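Local coordinates for general secretion pathway protein L (Vibrio parahaemolyticus, PDB 2W7V) that probably serves, through its dimer-forming periplasmic domain, as a component of the type II secretion system that exports proteins from the cell, at residues A[26-31]-A[44-49]. Residues are numbered along the deposited sequence; the frame is centred on the assembly and turned at random.
With EDO (1,2-ethanediol), chain C.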
loop_
_atom_site.group_PDB
_atom_site.type_symbol
_atom_site.label_atom_id
_atom_site.label_comp_id
_atom_site.label_asym_id
_atom_site.label_seq_id
_atom_site.Cartn_x
_atom_site.Cartn_y
_atom_site.Cartn_z
ATOM N N ASP A 26 18.129 -2.409 7.956
ATOM C CA ASP A 26 17.955 -3.825 8.213
ATOM C C ASP A 26 16.450 -4.105 8.465
ATOM O O ASP A 26 16.093 -4.969 9.271
ATOM C CB ASP A 26 18.862 -4.243 9.397
ATOM C CG ASP A 26 18.984 -5.775 9.574
ATOM O OD1 ASP A 26 18.516 -6.527 8.697
ATOM O OD2 ASP A 26 19.560 -6.226 10.602
ATOM N N LEU A 27 15.581 -3.343 7.790
ATOM C CA LEU A 27 14.152 -3.619 7.796
ATOM C C LEU A 27 13.619 -3.758 6.378
ATOM O O LEU A 27 13.480 -2.786 5.690
ATOM C CB LEU A 27 13.344 -2.522 8.528
ATOM C CG LEU A 27 11.888 -2.877 8.891
ATOM C CD1 LEU A 27 11.787 -3.983 9.923
ATOM C CD2 LEU A 27 11.062 -1.670 9.350
ATOM N N GLU A 28 13.252 -4.958 5.992
ATOM C CA GLU A 28 12.735 -5.214 4.661
ATOM C C GLU A 28 11.237 -5.344 4.712
ATOM O O GLU A 28 10.761 -6.206 5.378
ATOM C CB GLU A 28 13.312 -6.546 4.225
ATOM C CG GLU A 28 13.553 -6.704 2.796
ATOM C CD GLU A 28 14.585 -7.794 2.544
ATOM O OE1 GLU A 28 15.653 -7.769 3.203
ATOM O OE2 GLU A 28 14.304 -8.668 1.712
ATOM N N ILE A 29 10.503 -4.526 3.958
ATOM C CA ILE A 29 9.045 -4.662 3.805
ATOM C C ILE A 29 8.705 -5.702 2.757
ATOM O O ILE A 29 8.952 -5.505 1.593
ATOM C CB ILE A 29 8.367 -3.314 3.443
ATOM C CG1 ILE A 29 8.849 -2.230 4.404
ATOM C CG2 ILE A 29 6.800 -3.417 3.484
ATOM C CD1 ILE A 29 8.770 -2.580 5.883
ATOM N N THR A 30 8.156 -6.829 3.188
ATOM C CA THR A 30 7.765 -7.889 2.281
ATOM C C THR A 30 6.327 -7.696 1.738
ATOM O O THR A 30 6.012 -8.078 0.602
ATOM C CB THR A 30 7.903 -9.240 2.962
ATOM O OG1 THR A 30 7.110 -9.255 4.128
ATOM C CG2 THR A 30 9.346 -9.504 3.358
ATOM N N SER A 31 5.448 -7.080 2.529
ATOM C CA SER A 31 4.154 -6.688 1.978
ATOM C C SER A 31 3.485 -5.625 2.783
ATOM O O SER A 31 3.787 -5.430 3.922
ATOM C CB SER A 31 3.200 -7.883 1.897
ATOM O OG SER A 31 2.573 -8.095 3.139
ATOM N N HIS A 44 3.887 -6.290 6.670
ATOM C CA HIS A 44 4.788 -7.323 7.106
ATOM C C HIS A 44 6.198 -6.911 6.725
ATOM O O HIS A 44 6.395 -6.307 5.697
ATOM C CB HIS A 44 4.457 -8.696 6.521
ATOM C CG HIS A 44 3.068 -9.168 6.822
ATOM N ND1 HIS A 44 2.496 -10.254 6.182
ATOM C CD2 HIS A 44 2.118 -8.683 7.655
ATOM C CE1 HIS A 44 1.259 -10.417 6.627
ATOM N NE2 HIS A 44 1.011 -9.481 7.527
ATOM N N ALA A 45 7.163 -7.203 7.601
ATOM C CA ALA A 45 8.583 -6.919 7.377
ATOM C C ALA A 45 9.465 -8.000 8.007
ATOM O O ALA A 45 9.016 -8.844 8.781
ATOM C CB ALA A 45 8.941 -5.509 7.927
ATOM N N ARG A 46 10.736 -7.984 7.647
ATOM C CA ARG A 46 11.727 -8.894 8.222
ATOM C C ARG A 46 13.077 -8.220 8.395
ATOM O O ARG A 46 13.418 -7.263 7.720
ATOM C CB ARG A 46 11.897 -10.122 7.343
ATOM C CG ARG A 46 12.299 -9.774 5.946
ATOM C CD ARG A 46 12.441 -10.988 5.132
ATOM N NE ARG A 46 12.712 -10.669 3.740
ATOM C CZ ARG A 46 13.197 -11.538 2.857
ATOM N NH1 ARG A 46 13.530 -12.774 3.227
ATOM N NH2 ARG A 46 13.395 -11.161 1.598
ATOM N N SER A 47 13.845 -8.764 9.323
ATOM C CA SER A 47 15.141 -8.245 9.667
ATOM C C SER A 47 16.010 -9.410 10.096
ATOM O O SER A 47 15.541 -10.538 10.140
ATOM C CB SER A 47 14.966 -7.267 10.819
ATOM O OG SER A 47 16.181 -6.671 11.210
ATOM N N SER A 48 17.278 -9.111 10.379
ATOM C CA SER A 48 18.215 -10.036 11.023
ATOM C C SER A 48 18.113 -9.998 12.557
ATOM O O SER A 48 18.687 -10.831 13.241
ATOM C CB SER A 48 19.651 -9.697 10.605
ATOM O OG SER A 48 20.036 -8.406 11.075
ATOM N N ASP A 49 17.363 -9.035 13.077
ATOM C CA ASP A 49 17.255 -8.828 14.516
ATOM C C ASP A 49 15.959 -8.130 14.906
ATOM O O ASP A 49 15.242 -7.656 14.054
ATOM C CB ASP A 49 18.448 -7.984 14.967
ATOM C CG ASP A 49 18.568 -7.905 16.468
ATOM O OD1 ASP A 49 18.376 -8.946 17.174
ATOM O OD2 ASP A 49 18.827 -6.779 16.938
HETATM C C1 EDO C . 16.073 -0.141 4.889
HETATM O O1 EDO C . 16.415 1.228 4.947
HETATM C C2 EDO C . 14.622 -0.201 4.434
HETATM O O2 EDO C . 13.679 -0.095 5.489
HETATM O O HOH W 1 8.092 -10.932 6.161
#
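Arg46 and Glu28 run alongside each other on one face of the antiparallel hairpin 28-35/40-47. Arg46 leaves the backbone with CG tucked between N and C (chi1 58°), then stays extended to NE, so that NH2 comes within 2.7 Å of Glu28 OE2. The hydrogen bond of this salt bridge is bent, 124° at the N-H, and therefore weak; carboxylate and guanidinium planes are also turned 67° apart, so the two groups do not meet flat. Thr30 lies across the arginine, with CG2 3.6 Å from Arg46 NE. Beneath the ion pair the backbones are paired both ways, the nearly straight bond from Glu28 N to Arg46 O measuring 2.9 Å.

On the other face Ala45 CB meets Ile29 CD1 at 3.6 Å, and Ile29 packs on Leu11 of the second subunit. Leu27, whose side chain also touches Ala56 of helix 51-61, brings CD1 to 3.8 Å from Ala45 CB. Further along, a classic beta bulge sets Thr30 and Ser31 both against His44: His44 O takes Thr30 N at 3.1 Å from above the carbonyl plane, and Ser31 N only weakly. Backbone bonds from Thr30 to the second subunit place the bulge at the dimer interface.

Just past the pairing, Ser47 OG gives its proton to Asp26 O at 2.6 Å, nearly along the C=O axis, and accepts from Asp49 N in an ST turn.

Both faces thus reach the second subunit, the charged one at its Thr6 and Ser5, where partial burial would probably strengthen the Glu28-Arg46 attraction.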